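PDB 4DOO: fatty-acid-binding protein 1 from Arabidopsis thaliana, which binds fatty acids, with a preference for saturated ones, and may take part in alpha-linolenic acid metabolism in the chloroplast. Local coordinates for residues A[87-92]-A[179-184]; A[105-110]-A[132-137]; A[147-150]-A[156-159]. All coordinates share one frame; numbering follows the deposited sequence.

Interaction 1: residues A[87-92]-A[179-184]; sequences MTIRLQ and DLYIGE. With DAO (lauric acid), chain C.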
# COMPACT_ATOMS: atom_id res chain seq x y z
N MET A 87 1.18 -8.98 -0.18
CA MET A 87 1.22 -7.80 0.66
C MET A 87 -0.18 -7.30 0.98
O MET A 87 -1.15 -7.62 0.28
CB MET A 87 1.99 -6.68 -0.02
CG MET A 87 3.41 -7.01 -0.43
SD MET A 87 4.22 -5.54 -1.06
CE MET A 87 5.94 -6.06 -1.08
N THR A 88 -0.26 -6.49 2.02
CA THR A 88 -1.53 -5.89 2.42
C THR A 88 -1.28 -4.44 2.78
O THR A 88 -0.28 -4.11 3.43
CB THR A 88 -2.15 -6.58 3.66
OG1 THR A 88 -2.53 -7.92 3.33
CG2 THR A 88 -3.39 -5.82 4.13
N ILE A 89 -2.17 -3.57 2.31
CA ILE A 89 -2.11 -2.15 2.63
C ILE A 89 -3.41 -1.91 3.39
O ILE A 89 -4.49 -2.00 2.80
CB ILE A 89 -2.11 -1.24 1.38
CG1 ILE A 89 -0.90 -1.54 0.49
CG2 ILE A 89 -2.12 0.22 1.80
CD1 ILE A 89 0.43 -1.33 1.19
N ARG A 90 -3.32 -1.66 4.69
CA ARG A 90 -4.52 -1.40 5.47
C ARG A 90 -4.69 0.09 5.68
O ARG A 90 -3.79 0.76 6.20
CB ARG A 90 -4.45 -2.11 6.83
CG ARG A 90 -5.54 -1.66 7.80
CD ARG A 90 -5.62 -2.59 8.99
NE ARG A 90 -6.03 -3.93 8.58
CZ ARG A 90 -6.24 -4.94 9.42
NH1 ARG A 90 -6.08 -4.77 10.72
NH2 ARG A 90 -6.60 -6.13 8.95
N LEU A 91 -5.83 0.62 5.24
CA LEU A 91 -6.13 2.04 5.38
C LEU A 91 -7.17 2.22 6.47
O LEU A 91 -8.11 1.43 6.56
CB LEU A 91 -6.71 2.62 4.09
CG LEU A 91 -5.93 2.58 2.77
CD1 LEU A 91 -5.92 1.17 2.23
CD2 LEU A 91 -6.60 3.52 1.78
N GLN A 92 -7.00 3.25 7.29
CA GLN A 92 -7.96 3.58 8.34
C GLN A 92 -8.25 5.07 8.18
O GLN A 92 -7.37 5.91 8.36
CB GLN A 92 -7.38 3.29 9.73
CG GLN A 92 -7.23 1.81 10.02
CD GLN A 92 -6.81 1.54 11.45
OE1 GLN A 92 -7.56 1.84 12.39
NE2 GLN A 92 -5.62 0.99 11.63
N ASP A 179 2.96 1.34 -5.68
CA ASP A 179 3.94 2.40 -5.92
C ASP A 179 3.60 3.68 -5.17
O ASP A 179 4.49 4.47 -4.85
CB ASP A 179 4.06 2.69 -7.42
CG ASP A 179 5.29 3.54 -7.74
OD1 ASP A 179 5.14 4.75 -8.01
OD2 ASP A 179 6.41 2.98 -7.71
N LEU A 180 2.31 3.89 -4.89
CA LEU A 180 1.88 5.09 -4.17
C LEU A 180 2.37 5.10 -2.74
O LEU A 180 2.56 6.15 -2.14
CB LEU A 180 0.34 5.17 -4.15
CG LEU A 180 -0.37 5.39 -5.48
CD1 LEU A 180 -1.88 5.30 -5.27
CD2 LEU A 180 0.03 6.75 -6.04
N TYR A 181 2.56 3.90 -2.18
CA TYR A 181 2.99 3.76 -0.80
C TYR A 181 4.47 3.44 -0.60
O TYR A 181 5.09 3.93 0.35
CB TYR A 181 2.13 2.68 -0.13
CG TYR A 181 0.64 2.96 -0.20
CD1 TYR A 181 0.04 3.86 0.68
CD2 TYR A 181 -0.15 2.36 -1.17
CE1 TYR A 181 -1.33 4.16 0.59
CE2 TYR A 181 -1.51 2.65 -1.28
CZ TYR A 181 -2.09 3.55 -0.40
OH TYR A 181 -3.44 3.84 -0.51
N ILE A 182 5.04 2.64 -1.49
CA ILE A 182 6.44 2.23 -1.35
C ILE A 182 7.33 2.57 -2.55
O ILE A 182 8.44 2.04 -2.68
CB ILE A 182 6.50 0.70 -1.06
CG1 ILE A 182 5.69 0.39 0.19
CG2 ILE A 182 7.94 0.24 -0.84
CD1 ILE A 182 6.16 1.13 1.43
N GLY A 183 6.86 3.46 -3.42
CA GLY A 183 7.63 3.83 -4.59
C GLY A 183 8.53 5.04 -4.42
O GLY A 183 8.74 5.53 -3.31
N GLU A 184 9.05 5.54 -5.54
CA GLU A 184 9.95 6.69 -5.55
C GLU A 184 9.34 7.97 -4.98
O GLU A 184 10.03 8.76 -4.32
CB GLU A 184 10.44 6.94 -6.97
CG GLU A 184 11.48 8.05 -7.09
CD GLU A 184 12.68 7.81 -6.20
OE1 GLU A 184 13.20 6.67 -6.19
OE2 GLU A 184 13.11 8.76 -5.50
O1 DAO C . -5.34 8.54 -3.45
O2 DAO C . -4.87 7.83 -1.42
C1 DAO C . -5.09 7.62 -2.64
C2 DAO C . -5.07 6.19 -3.14
C3 DAO C . -6.26 5.43 -2.57
C4 DAO C . -6.37 4.04 -3.21
C5 DAO C . -7.37 3.16 -2.44
C6 DAO C . -8.81 3.47 -2.84
C7 DAO C . -9.78 3.12 -1.73
C8 DAO C . -11.10 3.84 -1.95
C9 DAO C . -12.04 3.65 -0.77
C10 DAO C . -13.38 4.31 -1.04
C11 DAO C . -14.50 3.59 -0.30
C12 DAO C . -15.80 4.37 -0.40

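Interaction 2: residues A[105-110]-A[132-137]; sequences NAFQES and SLFKDE. With DAO (lauric acid), chain C; DAO (lauric acid), chain D.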
# COMPACT_ATOMS: atom_id res chain seq x y z
N ASN A 105 -12.77 10.79 -7.25
CA ASN A 105 -11.94 11.62 -8.12
C ASN A 105 -10.48 11.58 -7.67
O ASN A 105 -9.57 11.58 -8.49
CB ASN A 105 -12.46 13.06 -8.11
CG ASN A 105 -13.65 13.26 -9.03
OD1 ASN A 105 -14.38 12.32 -9.33
ND2 ASN A 105 -13.86 14.50 -9.46
N ALA A 106 -10.27 11.54 -6.36
CA ALA A 106 -8.92 11.51 -5.80
C ALA A 106 -8.14 10.23 -6.12
O ALA A 106 -6.98 10.31 -6.53
CB ALA A 106 -8.96 11.73 -4.29
N PHE A 107 -8.76 9.06 -5.94
CA PHE A 107 -8.01 7.84 -6.24
C PHE A 107 -7.95 7.57 -7.74
O PHE A 107 -7.08 6.84 -8.20
CB PHE A 107 -8.56 6.62 -5.45
CG PHE A 107 -9.90 6.11 -5.90
CD1 PHE A 107 -10.07 5.52 -7.15
CD2 PHE A 107 -10.99 6.16 -5.03
CE1 PHE A 107 -11.29 4.98 -7.53
CE2 PHE A 107 -12.23 5.62 -5.40
CZ PHE A 107 -12.38 5.03 -6.65
N GLN A 108 -8.86 8.16 -8.51
CA GLN A 108 -8.81 7.96 -9.95
C GLN A 108 -7.60 8.73 -10.47
O GLN A 108 -6.93 8.29 -11.41
CB GLN A 108 -10.10 8.46 -10.60
CG GLN A 108 -11.22 7.43 -10.53
CD GLN A 108 -12.60 8.02 -10.76
OE1 GLN A 108 -13.58 7.29 -10.85
NE2 GLN A 108 -12.67 9.34 -10.86
N GLU A 109 -7.30 9.86 -9.84
CA GLU A 109 -6.16 10.67 -10.22
C GLU A 109 -4.84 10.02 -9.78
O GLU A 109 -3.93 9.84 -10.60
CB GLU A 109 -6.25 12.07 -9.60
CG GLU A 109 -5.26 13.07 -10.18
CD GLU A 109 -5.50 14.49 -9.69
OE1 GLU A 109 -5.27 14.75 -8.49
OE2 GLU A 109 -5.92 15.34 -10.50
N SER A 110 -4.74 9.66 -8.50
CA SER A 110 -3.51 9.05 -7.99
C SER A 110 -3.21 7.71 -8.66
O SER A 110 -2.10 7.49 -9.16
CB SER A 110 -3.61 8.86 -6.47
OG SER A 110 -4.68 7.99 -6.13
N SER A 132 -15.11 0.44 -10.07
CA SER A 132 -16.33 -0.35 -9.90
C SER A 132 -16.37 -1.14 -8.60
O SER A 132 -17.45 -1.52 -8.13
CB SER A 132 -16.52 -1.30 -11.08
OG SER A 132 -16.72 -0.57 -12.29
N LEU A 133 -15.21 -1.41 -8.01
CA LEU A 133 -15.16 -2.16 -6.77
C LEU A 133 -15.86 -1.39 -5.65
O LEU A 133 -16.35 -1.99 -4.68
CB LEU A 133 -13.71 -2.43 -6.36
CG LEU A 133 -12.85 -3.32 -7.28
CD1 LEU A 133 -11.44 -3.42 -6.70
CD2 LEU A 133 -13.47 -4.70 -7.41
N PHE A 134 -15.93 -0.07 -5.78
CA PHE A 134 -16.56 0.75 -4.75
C PHE A 134 -17.87 1.38 -5.20
O PHE A 134 -18.34 2.36 -4.62
CB PHE A 134 -15.60 1.86 -4.31
CG PHE A 134 -14.19 1.39 -4.09
CD1 PHE A 134 -13.29 1.33 -5.15
CD2 PHE A 134 -13.76 0.99 -2.83
CE1 PHE A 134 -11.99 0.86 -4.96
CE2 PHE A 134 -12.46 0.53 -2.63
CZ PHE A 134 -11.58 0.46 -3.69
N LYS A 135 -18.48 0.80 -6.23
CA LYS A 135 -19.73 1.31 -6.78
C LYS A 135 -20.90 1.31 -5.79
O LYS A 135 -21.82 2.11 -5.92
CB LYS A 135 -20.12 0.51 -8.03
CG LYS A 135 -20.32 -0.98 -7.77
CD LYS A 135 -20.61 -1.74 -9.06
CE LYS A 135 -21.90 -1.28 -9.70
NZ LYS A 135 -23.07 -1.49 -8.81
N ASP A 136 -20.86 0.41 -4.80
CA ASP A 136 -21.95 0.31 -3.83
C ASP A 136 -21.72 1.08 -2.52
O ASP A 136 -22.52 0.97 -1.59
CB ASP A 136 -22.23 -1.15 -3.50
CG ASP A 136 -22.68 -1.94 -4.71
OD1 ASP A 136 -23.58 -1.47 -5.43
OD2 ASP A 136 -22.12 -3.04 -4.95
N GLU A 137 -20.65 1.86 -2.46
CA GLU A 137 -20.36 2.62 -1.26
C GLU A 137 -20.96 4.01 -1.35
O GLU A 137 -20.77 4.71 -2.35
CB GLU A 137 -18.84 2.73 -1.06
CG GLU A 137 -18.14 1.39 -1.11
CD GLU A 137 -18.69 0.42 -0.08
OE1 GLU A 137 -18.52 -0.80 -0.26
OE2 GLU A 137 -19.27 0.88 0.93
O1 DAO C . -5.34 8.54 -3.45
O2 DAO C . -4.87 7.83 -1.42
C1 DAO C . -5.09 7.62 -2.64
C2 DAO C . -5.07 6.19 -3.14
C3 DAO C . -6.26 5.43 -2.57
C4 DAO C . -6.37 4.04 -3.21
C5 DAO C . -7.37 3.16 -2.44
C6 DAO C . -8.81 3.47 -2.84
C7 DAO C . -9.78 3.12 -1.73
C8 DAO C . -11.10 3.84 -1.95
C9 DAO C . -12.04 3.65 -0.77
C10 DAO C . -13.38 4.31 -1.04
C11 DAO C . -14.50 3.59 -0.30
C12 DAO C . -15.80 4.37 -0.40
O1 DAO D . -10.94 19.93 1.39
O2 DAO D . -12.30 18.44 2.27
C1 DAO D . -11.21 18.76 1.74
C2 DAO D . -10.17 17.68 1.52
C3 DAO D . -10.47 16.92 0.23
C4 DAO D . -10.31 15.42 0.43
C5 DAO D . -9.09 14.89 -0.31
C6 DAO D . -9.43 13.62 -1.08
C7 DAO D . -8.51 12.47 -0.69
C8 DAO D . -9.23 11.14 -0.81
C9 DAO D . -8.25 9.98 -0.96
C10 DAO D . -8.55 8.89 0.06
C11 DAO D . -9.02 7.61 -0.60
C12 DAO D . -9.51 6.61 0.42

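Interaction 3: residues A[147-150]-A[156-159]; sequences DLTK and LSVA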
# COMPACT_ATOMS: atom_id res chain seq x y z
N ASP A 147 -8.88 -2.75 3.29
CA ASP A 147 -7.71 -3.59 3.10
C ASP A 147 -7.47 -3.88 1.63
O ASP A 147 -8.29 -4.52 0.97
CB ASP A 147 -7.87 -4.92 3.85
CG ASP A 147 -7.43 -4.83 5.30
OD1 ASP A 147 -7.01 -3.73 5.73
OD2 ASP A 147 -7.49 -5.86 6.00
N LEU A 148 -6.34 -3.40 1.12
CA LEU A 148 -5.96 -3.64 -0.27
C LEU A 148 -4.91 -4.75 -0.20
O LEU A 148 -3.88 -4.59 0.44
CB LEU A 148 -5.33 -2.39 -0.90
CG LEU A 148 -6.08 -1.06 -0.80
CD1 LEU A 148 -5.20 0.05 -1.37
CD2 LEU A 148 -7.40 -1.14 -1.54
N THR A 149 -5.18 -5.87 -0.85
CA THR A 149 -4.20 -6.95 -0.80
C THR A 149 -3.72 -7.44 -2.15
O THR A 149 -4.47 -7.49 -3.12
CB THR A 149 -4.74 -8.16 -0.01
OG1 THR A 149 -5.87 -8.72 -0.70
CG2 THR A 149 -5.16 -7.74 1.39
N LYS A 150 -2.43 -7.77 -2.20
CA LYS A 150 -1.80 -8.31 -3.39
C LYS A 150 -1.77 -9.81 -3.13
O LYS A 150 -0.96 -10.31 -2.34
CB LYS A 150 -0.38 -7.76 -3.53
CG LYS A 150 0.38 -8.28 -4.74
CD LYS A 150 1.77 -7.68 -4.83
CE LYS A 150 2.57 -8.27 -5.97
NZ LYS A 150 3.93 -7.67 -6.07
N LEU A 156 -5.27 -8.18 -7.31
CA LEU A 156 -5.58 -7.14 -6.33
C LEU A 156 -6.96 -7.36 -5.73
O LEU A 156 -7.96 -7.32 -6.44
CB LEU A 156 -5.54 -5.76 -6.98
CG LEU A 156 -5.92 -4.64 -6.01
CD1 LEU A 156 -4.70 -4.24 -5.21
CD2 LEU A 156 -6.47 -3.45 -6.77
N SER A 157 -7.01 -7.59 -4.42
CA SER A 157 -8.28 -7.79 -3.75
C SER A 157 -8.55 -6.67 -2.76
O SER A 157 -7.62 -6.16 -2.12
CB SER A 157 -8.29 -9.13 -3.02
OG SER A 157 -8.16 -10.20 -3.94
N VAL A 158 -9.81 -6.29 -2.63
CA VAL A 158 -10.20 -5.22 -1.72
C VAL A 158 -11.30 -5.65 -0.75
O VAL A 158 -12.29 -6.27 -1.14
CB VAL A 158 -10.73 -3.99 -2.49
CG1 VAL A 158 -11.09 -2.87 -1.51
CG2 VAL A 158 -9.68 -3.52 -3.49
N ALA A 159 -11.11 -5.30 0.52
CA ALA A 159 -12.07 -5.61 1.55
C ALA A 159 -12.36 -4.32 2.31
O ALA A 159 -11.44 -3.56 2.64
CB ALA A 159 -11.52 -6.66 2.50

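Interaction 1: residues A[87-92]-A[179-184]
Ile89 and Tyr181 meet where helix 171-182 lies against strand 87-93, a buried sheet-to-helix contact at the very centre of a chalcone-isomerase fold that here binds a fatty acid. Their CA atoms stand 8.5 Å apart, a distance spanned by the CG2 methyl of Ile89 and the Tyr181 ring. The tyrosine is worth following outward. Its CB is directed toward the strand, and with CG anti to the carbonyl carbon and beside the backbone N (chi1 -57°) the ring runs out from the helix flat against Ile89. The CG2 methyl of that isoleucine sits above the middle of the ring, 3.9 Å from the ring centroid and only 10° off its normal, a textbook CH-pi contact. The ring atoms are nearly evenly served by this one methyl: CE2 of Tyr181 is 4.0 Å from Ile89 CG2, and CD2 of Tyr181 is 4.2 Å from it. On the opposite face CB of Leu180 lies toward the rim, while the rings of Phe45 and Phe187 make edge-to-face contacts with the tyrosine. Both faces are thus covered, which probably leaves the ring little freedom to tilt.

Its tip has a mixed setting. Leu91 crosses the tyrosine at about a right angle and brings CD2 to 3.9 Å from Tyr181 OH. Tyr181 lines the pocket and, through the hydrogen bond between its hydroxyl and that of Tyr43, probably also helps to position that lauric-acid-binding hydroxyl. Tyr181 OH packs against the acyl chain itself, 3.8 Å from C3 of the lauric acid, rather than against its carboxylate. Beside it, Leu180 CD1 approaches C2 of the same ligand at 3.9 Å.

Interaction 2: residues A[105-110]-A[132-137]
Phe107 carries its CG between the backbone N and the carbonyl carbon (chi1 71°), whereas Phe134 sets CG anti to its carbonyl carbon (chi1 -44°); these two rotations swing the rings toward each other in the fatty-acid pocket of the chalcone-isomerase fold. Phe107 rides on helix 100-118, and Phe134 opens a type I beta turn ending at Glu137, in the loop after helix 124-131. Between the rings, CZ of Phe107 is 4.1 Å from CD1 of Phe134. The planes are inclined at 48° and the pair is oblique; Phe130 meets each of the two rings edge-to-face.

The acyl chain is the common partner. One face of Phe134 lies under it, with CE2 3.6 Å from C8 of the lauric acid, and Leu133 CB backs the other face. Phe107 CD2 approaches the same C8 at 3.9 Å. Replacing Phe134 by an alanine would probably take away the ring face beneath C7 to C11 of the lauric acid, opening a gap beside the acyl chain and leaving Phe107 freer to turn. At the far end, Glu137 CB is 3.5 Å from the terminal C12. A second lauric acid rests its own C8 against Ala106 CB. The polar end of the first is held by Arg30, Tyr43 and Ser110, whose OG donates a hydrogen bond of 2.8 Å to O1.

Interaction 3: residues A[147-150]-A[156-159]
Leu148 and Val158 lie side by side and point the same way, Leu148 CD2 resting 3.8 Å from Val158 CG2. With CG anti to its carbonyl carbon (chi1 -52°), the leucine leans across to its neighbour on the other strand. Both belong to the face of the sheet that also carries Leu156 and Lys150 and is covered by helix 171-182, where Ile177 packs on Leu148 and Leu156, while Leu148 also touches a bound lauric acid and Val158 meets Leu133 and Phe134 of the pocket loop.

The two strands are the arms of a beta hairpin, 145-151 and 155-160, within the antiparallel sheet of the chalcone-isomerase fold. Their short segments run 4.7 Å apart with axes at 159°, and Leu148 with Val158 forms a non-hydrogen-bonded pair. The flanking hydrogen-bonded pairs are joined twice each. Asp147 N donates to Ala159 O at 2.8 Å, and Ala159 N to Asp147 O at 3.0 Å. Thr149 N donates to Ser157 O at 2.8 Å, and Ser157 N donates to Thr149 O at 2.9 Å. Between these bonds, CA-H groups of Leu148, Leu156 and Val158 also face carbonyl oxygens across the gap.

On the other face, Asp147, Thr149 and Ser157 lie with Ala159. Thr149 turns its hydroxyl toward Ser157, bringing OG1 to 3.4 Å from Ser157 CB, yet the two hydroxyls do not pair; instead each is hydrogen-bonded to the carboxylate of Asp151, and Ser157 OG has a second partner in Ser167 OG. Asp147 keeps its CB near that of Ala159, 4.3 Å from CB to CB, but its carboxylate leads away from the partner strand to a salt bridge between OD1 and Arg90 NE.

Overall arrangement
Interactions 1 and 3 share one sheet, with centres about 11 Å apart: strand 87-93 pairs with strand 145-151, and Ile89 N lies 2.7 Å from Leu148 O in a probable hydrogen bond. Interaction 2 stands off to the side, its centre about 16 Å from that of interaction 1 and 14 Å from that of interaction 3. It meets interaction 3 where Phe134 CE2 packs on Val158 CG1 at 3.8 Å, and interaction 1 where Leu180 CD2 touches Ser110 O, also at 3.8 Å. The lauric acid held by Ser110 runs through this layout: 105-110 and 179-184 lie near its carboxylate end, 132-137 lines its tail, and Leu148 adds a further wall.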